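3-phytase (Klebsiella pneumoniae, PDB 2WNH) probably removes phosphate groups from inositol hexakisphosphate (phytate), acting as a 3-phytase of the histidine acid phosphatase family. Local coordinates at residues H25-P30 against T47-H52; T57-A62 against W218-P223; Y92-P97 against P398-V403; A259-S264 against R391-S396. The protein carries 3 engineered substitutions. All blocks are in the same frame, centred on the assembly; numbering follows the deposited sequence.

Interaction 1 of 4, residues H25-P30 against T47-H52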
loop_
_atom_site.group_PDB
_atom_site.type_symbol
_atom_site.label_atom_id
_atom_site.label_comp_id
_atom_site.label_asym_id
_atom_site.label_seq_id
_atom_site.Cartn_x
_atom_site.Cartn_y
_atom_site.Cartn_z
ATOM N N HIS B 25 -25.668 15.325 6.892
ATOM C CA HIS B 25 -25.067 15.278 5.557
ATOM C C HIS B 25 -23.879 16.260 5.462
ATOM O O HIS B 25 -23.712 17.152 6.307
ATOM C CB HIS B 25 -26.134 15.556 4.501
ATOM C CG HIS B 25 -26.790 16.886 4.664
ATOM N ND1 HIS B 25 -26.155 18.076 4.373
ATOM C CD2 HIS B 25 -28.035 17.213 5.095
ATOM C CE1 HIS B 25 -26.982 19.082 4.618
ATOM N NE2 HIS B 25 -28.126 18.584 5.058
ATOM N N GLY B 26 -23.024 16.046 4.468
ATOM C CA GLY B 26 -21.900 16.943 4.217
ATOM C C GLY B 26 -22.326 18.233 3.529
ATOM O O GLY B 26 -23.522 18.522 3.387
ATOM N N ILE B 27 -21.329 19.010 3.113
ATOM C CA ILE B 27 -21.563 20.322 2.495
ATOM C C ILE B 27 -22.479 20.260 1.266
ATOM O O ILE B 27 -22.320 19.412 0.394
ATOM C CB ILE B 27 -20.215 20.993 2.135
ATOM C CG1 ILE B 27 -19.338 21.123 3.395
ATOM C CG2 ILE B 27 -20.430 22.345 1.404
ATOM C CD1 ILE B 27 -17.866 21.273 3.074
ATOM N N ARG B 28 -23.471 21.159 1.231
ATOM C CA ARG B 28 -24.372 21.323 0.071
ATOM C C ARG B 28 -24.449 22.821 -0.259
ATOM O O ARG B 28 -24.188 23.654 0.622
ATOM C CB ARG B 28 -25.802 20.861 0.416
ATOM C CG ARG B 28 -26.329 21.440 1.723
ATOM C CD ARG B 28 -27.865 21.403 1.750
ATOM N NE ARG B 28 -28.378 22.031 2.966
ATOM C CZ ARG B 28 -28.423 23.346 3.174
ATOM N NH1 ARG B 28 -28.023 24.211 2.235
ATOM N NH2 ARG B 28 -28.898 23.804 4.334
ATOM N N PRO B 29 -24.831 23.153 -1.515
ATOM C CA PRO B 29 -25.187 24.553 -1.817
ATOM C C PRO B 29 -26.516 24.823 -1.123
ATOM O O PRO B 29 -27.124 23.895 -0.569
ATOM C CB PRO B 29 -25.391 24.546 -3.336
ATOM C CG PRO B 29 -24.729 23.237 -3.821
ATOM C CD PRO B 29 -25.000 22.287 -2.687
ATOM N N PRO B 30 -27.005 26.079 -1.174
ATOM C CA PRO B 30 -28.345 26.325 -0.632
ATOM C C PRO B 30 -29.360 25.374 -1.269
ATOM O O PRO B 30 -29.185 24.952 -2.404
ATOM C CB PRO B 30 -28.644 27.781 -1.082
ATOM C CG PRO B 30 -27.658 28.072 -2.162
ATOM C CD PRO B 30 -26.421 27.293 -1.769
ATOM N N THR B 47 -24.247 33.227 -5.692
ATOM C CA THR B 47 -23.444 32.294 -6.473
ATOM C C THR B 47 -24.185 30.993 -6.760
ATOM O O THR B 47 -24.841 30.426 -5.882
ATOM C CB THR B 47 -22.130 31.989 -5.748
ATOM O OG1 THR B 47 -21.418 33.216 -5.545
ATOM C CG2 THR B 47 -21.250 30.990 -6.534
ATOM N N GLU B 48 -24.091 30.563 -8.012
ATOM C CA GLU B 48 -24.550 29.264 -8.469
ATOM C C GLU B 48 -23.355 28.332 -8.362
ATOM O O GLU B 48 -22.313 28.601 -8.958
ATOM C CB GLU B 48 -25.015 29.357 -9.923
ATOM C CG GLU B 48 -26.262 30.215 -10.109
ATOM C CD GLU B 48 -27.529 29.519 -9.651
ATOM O OE1 GLU B 48 -27.497 28.281 -9.437
ATOM O OE2 GLU B 48 -28.567 30.210 -9.500
ATOM N N TRP B 49 -23.499 27.255 -7.593
ATOM C CA TRP B 49 -22.388 26.327 -7.375
ATOM C C TRP B 49 -22.301 25.294 -8.485
ATOM O O TRP B 49 -23.246 25.126 -9.265
ATOM C CB TRP B 49 -22.519 25.610 -6.030
ATOM C CG TRP B 49 -22.615 26.465 -4.823
ATOM C CD1 TRP B 49 -23.174 27.708 -4.725
ATOM C CD2 TRP B 49 -22.227 26.093 -3.493
ATOM N NE1 TRP B 49 -23.137 28.141 -3.423
ATOM C CE2 TRP B 49 -22.548 27.172 -2.646
ATOM C CE3 TRP B 49 -21.616 24.952 -2.938
ATOM C CZ2 TRP B 49 -22.286 27.152 -1.261
ATOM C CZ3 TRP B 49 -21.368 24.926 -1.566
ATOM C CH2 TRP B 49 -21.696 26.019 -0.739
ATOM N N THR B 50 -21.168 24.591 -8.559
ATOM C CA THR B 50 -20.989 23.562 -9.578
ATOM C C THR B 50 -21.862 22.346 -9.249
ATOM O O THR B 50 -22.191 21.556 -10.115
ATOM C CB THR B 50 -19.512 23.156 -9.722
ATOM O OG1 THR B 50 -18.738 24.322 -10.025
ATOM C CG2 THR B 50 -19.323 22.172 -10.885
ATOM N N THR B 51 -22.236 22.227 -7.987
ATOM C CA THR B 51 -23.159 21.200 -7.541
ATOM C C THR B 51 -24.590 21.740 -7.618
ATOM O O THR B 51 -24.803 22.906 -7.298
ATOM C CB THR B 51 -22.803 20.866 -6.085
ATOM O OG1 THR B 51 -21.461 20.349 -6.072
ATOM C CG2 THR B 51 -23.730 19.834 -5.498
ATOM N N HIS B 52 -25.551 20.902 -8.024
ATOM C CA HIS B 52 -26.980 21.297 -7.974
ATOM C C HIS B 52 -27.401 21.735 -6.565
ATOM O O HIS B 52 -27.012 21.118 -5.582
ATOM C CB HIS B 52 -27.865 20.138 -8.421
ATOM C CG HIS B 52 -27.578 19.688 -9.813
ATOM N ND1 HIS B 52 -27.890 20.455 -10.917
ATOM C CD2 HIS B 52 -26.971 18.576 -10.285
ATOM C CE1 HIS B 52 -27.500 19.822 -12.011
ATOM N NE2 HIS B 52 -26.943 18.678 -11.655
#

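Interaction 2 of 4, residues T57-A62 against W218-P223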
loop_
_atom_site.group_PDB
_atom_site.type_symbol
_atom_site.label_atom_id
_atom_site.label_comp_id
_atom_site.label_asym_id
_atom_site.label_seq_id
_atom_site.Cartn_x
_atom_site.Cartn_y
_atom_site.Cartn_z
ATOM N N THR B 57 -21.860 18.341 -2.333
ATOM C CA THR B 57 -20.809 18.794 -3.255
ATOM C C THR B 57 -19.640 17.812 -3.241
ATOM O O THR B 57 -19.511 17.027 -2.297
ATOM C CB THR B 57 -20.271 20.180 -2.882
ATOM O OG1 THR B 57 -19.489 20.098 -1.684
ATOM C CG2 THR B 57 -21.428 21.178 -2.682
ATOM N N GLY B 58 -18.777 17.887 -4.267
ATOM C CA GLY B 58 -17.614 17.003 -4.325
ATOM C C GLY B 58 -16.699 17.273 -3.138
ATOM O O GLY B 58 -16.199 16.348 -2.495
ATOM N N HIS B 59 -16.462 18.548 -2.841
ATOM C CA HIS B 59 -15.656 18.924 -1.689
ATOM C C HIS B 59 -16.292 18.381 -0.391
ATOM O O HIS B 59 -15.598 17.863 0.515
ATOM C CB HIS B 59 -15.512 20.450 -1.660
ATOM C CG HIS B 59 -14.696 20.980 -0.519
ATOM N ND1 HIS B 59 -13.423 21.480 -0.700
ATOM C CD2 HIS B 59 -14.987 21.147 0.798
ATOM C CE1 HIS B 59 -12.960 21.919 0.462
ATOM N NE2 HIS B 59 -13.890 21.731 1.385
ATOM N N GLY B 60 -17.620 18.461 -0.331
ATOM C CA GLY B 60 -18.379 17.866 0.786
ATOM C C GLY B 60 -18.126 16.374 0.910
ATOM O O GLY B 60 -17.897 15.875 2.013
ATOM N N TYR B 61 -18.181 15.657 -0.210
ATOM C CA TYR B 61 -17.902 14.207 -0.183
ATOM C C TYR B 61 -16.478 13.973 0.340
ATOM O O TYR B 61 -16.274 13.145 1.237
ATOM C CB TYR B 61 -18.054 13.637 -1.590
ATOM C CG TYR B 61 -18.123 12.132 -1.656
ATOM C CD1 TYR B 61 -16.962 11.356 -1.596
ATOM C CD2 TYR B 61 -19.357 11.476 -1.796
ATOM C CE1 TYR B 61 -17.026 9.968 -1.677
ATOM C CE2 TYR B 61 -19.431 10.064 -1.861
ATOM C CZ TYR B 61 -18.243 9.335 -1.812
ATOM O OH TYR B 61 -18.281 7.967 -1.860
ATOM N N ALA B 62 -15.499 14.698 -0.217
ATOM C CA ALA B 62 -14.096 14.552 0.203
ATOM C C ALA B 62 -13.892 14.794 1.693
ATOM O O ALA B 62 -13.193 14.044 2.341
ATOM C CB ALA B 62 -13.181 15.459 -0.614
ATOM N N TRP B 218 -17.963 28.960 2.882
ATOM C CA TRP B 218 -16.636 28.983 3.525
ATOM C C TRP B 218 -16.074 27.564 3.572
ATOM O O TRP B 218 -14.942 27.291 3.148
ATOM C CB TRP B 218 -16.673 29.557 4.961
ATOM C CG TRP B 218 -15.268 29.611 5.554
ATOM C CD1 TRP B 218 -14.663 28.675 6.361
ATOM C CD2 TRP B 218 -14.279 30.620 5.300
ATOM N NE1 TRP B 218 -13.365 29.058 6.639
ATOM C CE2 TRP B 218 -13.111 30.255 6.012
ATOM C CE3 TRP B 218 -14.283 31.821 4.565
ATOM C CZ2 TRP B 218 -11.939 31.038 5.991
ATOM C CZ3 TRP B 218 -13.108 32.605 4.546
ATOM C CH2 TRP B 218 -11.959 32.204 5.259
ATOM N N SER B 219 -16.887 26.661 4.107
ATOM C CA SER B 219 -16.476 25.272 4.331
ATOM C C SER B 219 -16.158 24.552 3.025
ATOM O O SER B 219 -15.298 23.648 3.001
ATOM C CB SER B 219 -17.583 24.525 5.075
ATOM O OG SER B 219 -17.847 25.171 6.310
ATOM N N GLU B 220 -16.862 24.951 1.969
ATOM C CA GLU B 220 -16.705 24.447 0.594
ATOM C C GLU B 220 -15.365 24.820 -0.061
ATOM O O GLU B 220 -14.976 24.241 -1.079
ATOM C CB GLU B 220 -17.868 24.998 -0.273
ATOM C CG GLU B 220 -17.823 24.696 -1.792
ATOM C CD GLU B 220 -18.209 23.252 -2.128
ATOM O OE1 GLU B 220 -18.382 22.438 -1.210
ATOM O OE2 GLU B 220 -18.355 22.929 -3.337
ATOM N N ASN B 221 -14.688 25.824 0.484
ATOM C CA ASN B 221 -13.561 26.441 -0.250
ATOM C C ASN B 221 -13.985 27.150 -1.562
ATOM O O ASN B 221 -13.257 27.121 -2.581
ATOM C CB ASN B 221 -12.414 25.419 -0.494
ATOM C CG ASN B 221 -11.091 26.102 -0.853
ATOM O OD1 ASN B 221 -10.867 27.265 -0.491
ATOM N ND2 ASN B 221 -10.215 25.390 -1.576
ATOM N N LEU B 222 -15.173 27.776 -1.559
ATOM C CA LEU B 222 -15.521 28.712 -2.647
ATOM C C LEU B 222 -14.503 29.850 -2.674
ATOM O O LEU B 222 -14.027 30.283 -1.619
ATOM C CB LEU B 222 -16.905 29.350 -2.412
ATOM C CG LEU B 222 -18.173 28.541 -2.660
ATOM C CD1 LEU B 222 -19.401 29.436 -2.464
ATOM C CD2 LEU B 222 -18.256 27.877 -4.042
ATOM N N PRO B 223 -14.167 30.332 -3.879
ATOM C CA PRO B 223 -13.392 31.579 -3.990
ATOM C C PRO B 223 -14.066 32.674 -3.181
ATOM O O PRO B 223 -15.297 32.710 -3.143
ATOM C CB PRO B 223 -13.481 31.905 -5.478
ATOM C CG PRO B 223 -13.620 30.559 -6.148
ATOM C CD PRO B 223 -14.474 29.748 -5.197
HETATM O O HOH W 1 -17.016 20.964 -4.528
#

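Interaction 3 of 4, residues Y92-P97 against P398-V403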
loop_
_atom_site.group_PDB
_atom_site.type_symbol
_atom_site.label_atom_id
_atom_site.label_comp_id
_atom_site.label_asym_id
_atom_site.label_seq_id
_atom_site.Cartn_x
_atom_site.Cartn_y
_atom_site.Cartn_z
ATOM N N TYR B 92 -24.362 -1.353 9.822
ATOM C CA TYR B 92 -25.602 -1.153 9.066
ATOM C C TYR B 92 -25.760 0.336 8.885
ATOM O O TYR B 92 -25.738 1.086 9.871
ATOM C CB TYR B 92 -26.840 -1.750 9.771
ATOM C CG TYR B 92 -28.096 -1.654 8.934
ATOM C CD1 TYR B 92 -28.347 -2.567 7.904
ATOM C CD2 TYR B 92 -29.029 -0.631 9.147
ATOM C CE1 TYR B 92 -29.505 -2.463 7.111
ATOM C CE2 TYR B 92 -30.182 -0.536 8.372
ATOM C CZ TYR B 92 -30.410 -1.446 7.361
ATOM O OH TYR B 92 -31.559 -1.305 6.589
ATOM N N VAL B 93 -25.896 0.755 7.627
ATOM C CA VAL B 93 -26.024 2.187 7.311
ATOM C C VAL B 93 -27.407 2.496 6.783
ATOM O O VAL B 93 -27.845 1.928 5.768
ATOM C CB VAL B 93 -24.956 2.643 6.280
ATOM C CG1 VAL B 93 -25.065 4.142 6.042
ATOM C CG2 VAL B 93 -23.533 2.274 6.771
ATOM N N ARG B 94 -28.106 3.398 7.481
ATOM C CA ARG B 94 -29.434 3.837 7.065
ATOM C C ARG B 94 -29.420 5.364 6.850
ATOM O O ARG B 94 -29.185 6.132 7.779
ATOM C CB ARG B 94 -30.473 3.436 8.126
ATOM C CG ARG B 94 -31.895 3.886 7.753
ATOM C CD ARG B 94 -32.939 3.079 8.494
ATOM N NE ARG B 94 -34.275 3.679 8.393
ATOM C CZ ARG B 94 -35.363 3.065 8.825
ATOM N NH1 ARG B 94 -35.255 1.825 9.320
ATOM N NH2 ARG B 94 -36.551 3.669 8.759
ATOM N N ALA B 95 -29.614 5.766 5.599
ATOM C CA ALA B 95 -29.603 7.169 5.197
ATOM C C ALA B 95 -31.001 7.659 4.877
ATOM O O ALA B 95 -31.802 6.941 4.267
ATOM C CB ALA B 95 -28.706 7.370 3.983
ATOM N N SER B 96 -31.270 8.914 5.239
ATOM C CA SER B 96 -32.435 9.633 4.720
ATOM C C SER B 96 -32.413 9.566 3.166
ATOM O O SER B 96 -31.323 9.596 2.557
ATOM C CB SER B 96 -32.384 11.076 5.227
ATOM O OG SER B 96 -33.248 11.882 4.460
ATOM N N PRO B 97 -33.598 9.416 2.514
ATOM C CA PRO B 97 -33.577 9.133 1.072
ATOM C C PRO B 97 -33.152 10.273 0.146
ATOM O O PRO B 97 -33.009 10.029 -1.065
ATOM C CB PRO B 97 -35.027 8.670 0.770
ATOM C CG PRO B 97 -35.855 9.300 1.821
ATOM C CD PRO B 97 -34.971 9.391 3.068
ATOM N N PRO B 398 -43.183 5.677 18.067
ATOM C CA PRO B 398 -43.546 4.316 17.694
ATOM C C PRO B 398 -42.296 3.501 17.369
ATOM O O PRO B 398 -41.268 4.071 16.978
ATOM C CB PRO B 398 -44.379 4.507 16.417
ATOM C CG PRO B 398 -43.880 5.781 15.827
ATOM C CD PRO B 398 -43.565 6.649 17.021
ATOM N N ALA B 399 -42.379 2.187 17.550
ATOM C CA ALA B 399 -41.276 1.309 17.171
ATOM C C ALA B 399 -41.080 1.361 15.656
ATOM O O ALA B 399 -42.053 1.377 14.893
ATOM C CB ALA B 399 -41.560 -0.116 17.612
ATOM N N VAL B 400 -39.817 1.381 15.225
ATOM C CA VAL B 400 -39.482 1.376 13.811
ATOM C C VAL B 400 -38.553 0.187 13.656
ATOM O O VAL B 400 -37.625 0.050 14.434
ATOM C CB VAL B 400 -38.718 2.670 13.403
ATOM C CG1 VAL B 400 -38.214 2.602 11.945
ATOM C CG2 VAL B 400 -39.596 3.896 13.603
ATOM N N ALA B 401 -38.820 -0.675 12.682
ATOM C CA ALA B 401 -37.852 -1.720 12.306
ATOM C C ALA B 401 -36.636 -1.005 11.710
ATOM O O ALA B 401 -36.753 -0.375 10.650
ATOM C CB ALA B 401 -38.442 -2.636 11.263
ATOM N N MET B 402 -35.474 -1.142 12.353
ATOM C CA MET B 402 -34.251 -0.471 11.887
ATOM C C MET B 402 -33.752 -1.021 10.555
ATOM O O MET B 402 -33.291 -0.269 9.683
ATOM C CB MET B 402 -33.155 -0.540 12.970
ATOM C CG MET B 402 -31.902 0.232 12.604
ATOM S SD MET B 402 -32.166 2.001 12.245
ATOM C CE MET B 402 -32.699 2.575 13.854
ATOM N N VAL B 403 -33.858 -2.334 10.375
ATOM C CA VAL B 403 -33.506 -2.914 9.090
ATOM C C VAL B 403 -34.630 -2.700 8.092
ATOM O O VAL B 403 -35.702 -3.302 8.210
ATOM C CB VAL B 403 -33.162 -4.412 9.177
ATOM C CG1 VAL B 403 -32.813 -4.943 7.771
ATOM C CG2 VAL B 403 -31.995 -4.620 10.131
#

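Interaction 4 of 4, residues A259-S264 against R391-S396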
loop_
_atom_site.group_PDB
_atom_site.type_symbol
_atom_site.label_atom_id
_atom_site.label_comp_id
_atom_site.label_asym_id
_atom_site.label_seq_id
_atom_site.Cartn_x
_atom_site.Cartn_y
_atom_site.Cartn_z
ATOM N N ALA B 259 -39.514 19.345 19.247
ATOM C CA ALA B 259 -38.523 18.262 19.344
ATOM C C ALA B 259 -39.183 16.969 19.834
ATOM O O ALA B 259 -38.848 15.875 19.378
ATOM C CB ALA B 259 -37.391 18.666 20.262
ATOM N N GLN B 260 -40.129 17.090 20.758
ATOM C CA GLN B 260 -40.844 15.914 21.259
ATOM C C GLN B 260 -41.683 15.261 20.164
ATOM O O GLN B 260 -41.654 14.045 19.988
ATOM C CB GLN B 260 -41.707 16.296 22.469
ATOM C CG GLN B 260 -40.904 16.502 23.732
ATOM C CD GLN B 260 -41.765 16.923 24.902
ATOM O OE1 GLN B 260 -42.628 17.796 24.767
ATOM N NE2 GLN B 260 -41.509 16.340 26.065
ATOM N N LYS B 261 -42.429 16.067 19.409
ATOM C CA LYS B 261 -43.263 15.520 18.340
ATOM C C LYS B 261 -42.455 14.914 17.197
ATOM O O LYS B 261 -42.786 13.846 16.683
ATOM C CB LYS B 261 -44.227 16.580 17.766
ATOM C CG LYS B 261 -45.369 16.934 18.721
ATOM C CD LYS B 261 -46.227 15.722 19.111
ATOM C CE LYS B 261 -46.782 14.947 17.900
ATOM N NZ LYS B 261 -47.557 13.730 18.308
ATOM N N ARG B 262 -41.397 15.612 16.796
ATOM C CA ARG B 262 -40.707 15.258 15.566
ATOM C C ARG B 262 -39.376 14.506 15.745
ATOM O O ARG B 262 -38.860 13.967 14.776
ATOM C CB ARG B 262 -40.518 16.504 14.690
ATOM C CG ARG B 262 -41.831 17.065 14.092
ATOM C CD ARG B 262 -41.542 18.040 12.968
ATOM N NE ARG B 262 -40.988 17.363 11.800
ATOM C CZ ARG B 262 -40.051 17.867 10.997
ATOM N NH1 ARG B 262 -39.530 19.066 11.233
ATOM N NH2 ARG B 262 -39.617 17.151 9.965
ATOM N N GLY B 263 -38.844 14.483 16.963
ATOM C CA GLY B 263 -37.586 13.805 17.264
ATOM C C GLY B 263 -37.651 12.605 18.200
ATOM O O GLY B 263 -36.661 11.881 18.329
ATOM N N SER B 264 -38.785 12.380 18.876
ATOM C CA SER B 264 -38.861 11.258 19.828
ATOM C C SER B 264 -38.648 9.895 19.184
ATOM O O SER B 264 -38.028 9.026 19.783
ATOM C CB SER B 264 -40.194 11.249 20.590
ATOM O OG SER B 264 -40.256 12.337 21.499
ATOM N N ARG B 391 -37.355 13.075 28.218
ATOM C CA ARG B 391 -38.196 14.028 27.510
ATOM C C ARG B 391 -38.879 13.394 26.317
ATOM O O ARG B 391 -39.608 14.076 25.614
ATOM C CB ARG B 391 -37.379 15.241 27.030
ATOM C CG ARG B 391 -36.887 16.165 28.134
ATOM C CD ARG B 391 -35.910 17.214 27.594
ATOM N NE ARG B 391 -35.915 18.407 28.433
ATOM C CZ ARG B 391 -35.364 19.579 28.103
ATOM N NH1 ARG B 391 -34.724 19.741 26.946
ATOM N NH2 ARG B 391 -35.446 20.603 28.945
ATOM N N ILE B 392 -38.665 12.097 26.086
ATOM C CA ILE B 392 -39.339 11.404 24.978
ATOM C C ILE B 392 -40.854 11.463 25.211
ATOM O O ILE B 392 -41.320 11.231 26.327
ATOM C CB ILE B 392 -38.862 9.934 24.845
ATOM C CG1 ILE B 392 -37.448 9.904 24.230
ATOM C CG2 ILE B 392 -39.840 9.091 24.000
ATOM C CD1 ILE B 392 -36.674 8.581 24.429
ATOM N N ASP B 393 -41.594 11.806 24.159
ATOM C CA ASP B 393 -43.042 11.738 24.171
ATOM C C ASP B 393 -43.398 10.379 23.595
ATOM O O ASP B 393 -43.266 10.154 22.386
ATOM C CB ASP B 393 -43.647 12.861 23.310
ATOM C CG ASP B 393 -45.166 12.841 23.336
ATOM O OD1 ASP B 393 -45.725 12.928 24.442
ATOM O OD2 ASP B 393 -45.790 12.723 22.259
ATOM N N ARG B 394 -43.841 9.464 24.461
ATOM C CA ARG B 394 -44.060 8.073 24.052
ATOM C C ARG B 394 -45.039 7.871 22.890
ATOM O O ARG B 394 -44.730 7.116 21.968
ATOM C CB ARG B 394 -44.400 7.175 25.248
ATOM C CG ARG B 394 -43.269 7.059 26.270
ATOM C CD ARG B 394 -42.134 6.161 25.745
ATOM N NE ARG B 394 -40.895 6.371 26.491
ATOM C CZ ARG B 394 -39.692 5.983 26.075
ATOM N NH1 ARG B 394 -39.556 5.378 24.898
ATOM N NH2 ARG B 394 -38.628 6.223 26.824
ATOM N N PRO B 395 -46.201 8.563 22.892
ATOM C CA PRO B 395 -47.076 8.457 21.716
ATOM C C PRO B 395 -46.411 8.877 20.404
ATOM O O PRO B 395 -46.848 8.447 19.341
ATOM C CB PRO B 395 -48.238 9.411 22.044
ATOM C CG PRO B 395 -48.235 9.503 23.543
ATOM C CD PRO B 395 -46.789 9.422 23.942
ATOM N N SER B 396 -45.384 9.726 20.488
ATOM C CA SER B 396 -44.648 10.195 19.317
ATOM C C SER B 396 -43.425 9.325 19.031
ATOM O O SER B 396 -42.625 9.655 18.163
ATOM C CB SER B 396 -44.185 11.637 19.503
ATOM O OG SER B 396 -45.282 12.496 19.767
HETATM O O HOH W 2 -41.084 11.690 16.985
#

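Interaction 1 of 4, residues H25-P30 against T47-H52
The indole of W49 lies against P29, and this CH-pi contact over the ring face dominates. P29 CA sits 3.6 Å from the centroid of the six-membered ring and only 5° off its normal, while P29 CB drops to 3.5 Å from W49 CD2. The edge of the indole is met by I27, whose CG2 comes within 4.0 Å of W49 CZ3. P30 CD adds an oblique touch at W49 NE1 (3.8 Å). P29 CG rests 3.5 Å from T51 O. W49 turns its CG anti to its own carbonyl carbon (chi1 -57°), which brings the ring to P29.

Further out, R28 runs extended from CG to NE, and NH1 bonds to P29 O, in the guanidinium plane but above the plane of the carbonyl. R28 O, near W49 CH2, is buried by the contact without a polar partner. H25 ND1 gives an almost straight bond to G26 O (2.8 Å, 174°), in the ring plane, which would limit the ring's rotation, and T104 binds G26 N. H52 reaches E55 of the second subunit. H25 to P30 carry the HGxRxP part of the RHGxRxP signature of histidine acid phosphatases, the family motif associated with the active site.

Interaction 2 of 4, residues T57-A62 against W218-P223
T57 and E220 meet tip to tip, the hydroxyl of one against the carboxylate of the other. T57 OG1 donates to the syn lone pair of E220 OE1 at 2.6 Å. It can do so because it occupies the crowded position between backbone N and carbonyl carbon (chi1 71°), where it also accepts from G60 N (2.8 Å, 152°). E220 gets there with CG anti to its N and a bend at chi2 (76°). Its second oxygen, OE2, accepts a hydrogen bond from a water that in turn accepts from H59 N, so the carboxylate serves two first-turn amides indirectly and would be stabilised by the positive helix end.

H59 is turned differently, face-on to backbone: with CG anti to N, its imidazole lies beneath E220 O, which stands 3.2 Å above the plane over the ring centre. N221 CB crosses at about a right angle, 3.7 Å from H59 CE1. The ring nitrogens have other partners, L348 O for NE2 and D110 of the second subunit for ND1; two such acceptors would suit a protonated ring. N221 likewise bonds to G117 and D110 of that subunit.

The contact thus sets the threonine N-cap of helix 58-77 against E220, just before the positive-phi N221 of the Schellman motif after helix 204-219, beside the subunit interface.

Interaction 3 of 4, residues Y92-P97 against P398-V403
R94 forms the tight centre of this contact. Its side chain leaves the strand with CG anti to N (chi1 179°) and runs extended out to the guanidinium, which meets the tail edge-on. NH1 is shared between two successive carbonyls, bonding to A401 O at 3.0 Å and to M402 O at 2.9 Å, both close to the guanidinium plane. The two grips differ: NH1 lies on a lone pair of A401 O, in its carbonyl plane, but stands 49° above the carbonyl plane of M402. NH2 turns to a salt bridge with D128, so the group is fixed at both terminal nitrogens. M402 is the buried side chain of the tail. Bent at chi2 and chi3, it brings SD to 4.0 Å from R94 CD and packs on L285 and L287 of the neighbouring strand and on A269 of helix 256-274. Buried Y92 completes the tight part, approaching backbone: CE2 is 3.4 Å from M402 O, its hydroxyl bonds to L404 N, and H121 stacks with its ring.

Packing is looser at V400, A401 and V403, the last two exposed toward solvent. V400 offers CG1 obliquely to R94 NH2 at 3.7 Å, and A401 contributes mainly its carbonyl. V403 crosses Y92 obliquely, with CG2 over one face of the ring and CG1 4.2 Å from Y92 CE1.

The C-terminal tail is thereby fastened across strand 91-95, which runs parallel to strand 284-289 in the central mixed sheet of the histidine phosphatase alpha/beta domain.

Interaction 4 of 4, residues A259-S264 against R391-S396
Side chains of helix 256-274 here catch the C-terminal tail of the histidine phosphatase fold as it leaves helix 381-388 and turns through a short 3-10 segment, 394-396. Q260, K261 and S264 all start with the gamma atom anti to the carbonyl carbon, yet they continue differently. Q260 runs extended beyond CG (chi2 178°), and NE2 bonds to a lone pair of R391 O at 3.0 Å, nearly within its own amide plane. S264 places OG (chi1 -70°) between two backbones: it donates to Q260 O in the preceding turn at 2.7 Å and accepts from D393 N at 3.0 Å along a nearly straight line (167°).

K261 points its CB off the contact but curls at chi2 and chi3, so that NZ returns to donate to S396 OG at 3.0 Å; A138 O is a further acceptor for the ammonium. S396 OG in turn donates a hydrogen bond to D393 OD2 on its anti lone pair (2.6 Å), so the serine hydroxyl bridges lysine and aspartate; K261 NZ and D393 OD2 stay 4.4 Å apart, beyond a salt bridge. The carboxylate is carried there with CG anti to N. A water donates to both K261 O and S396 O. S396 CB rests 3.5 Å from Q260 O.

Interactions 1 and 2 adjoin, with I27 O about 3.0 Å from T57 N in a probable hydrogen bond, and both reach the second subunit; interactions 3 and 4 touch no other chain. The latter two hold one C-terminal tail through adjoining segments, with their centres about 17 Å apart: residues 398-403 lie against strand 91-95, residues 391-396 against helix 256-274. Interaction 2 is the most buried, the others only partly so. Chemistry follows place: interaction 1 is apolar, proline on indole; interaction 2 joins helix ends by a carboxylate; interaction 3 binds tail carbonyls with one arginine; interaction 4 spreads the grip over several helix side chains and a water.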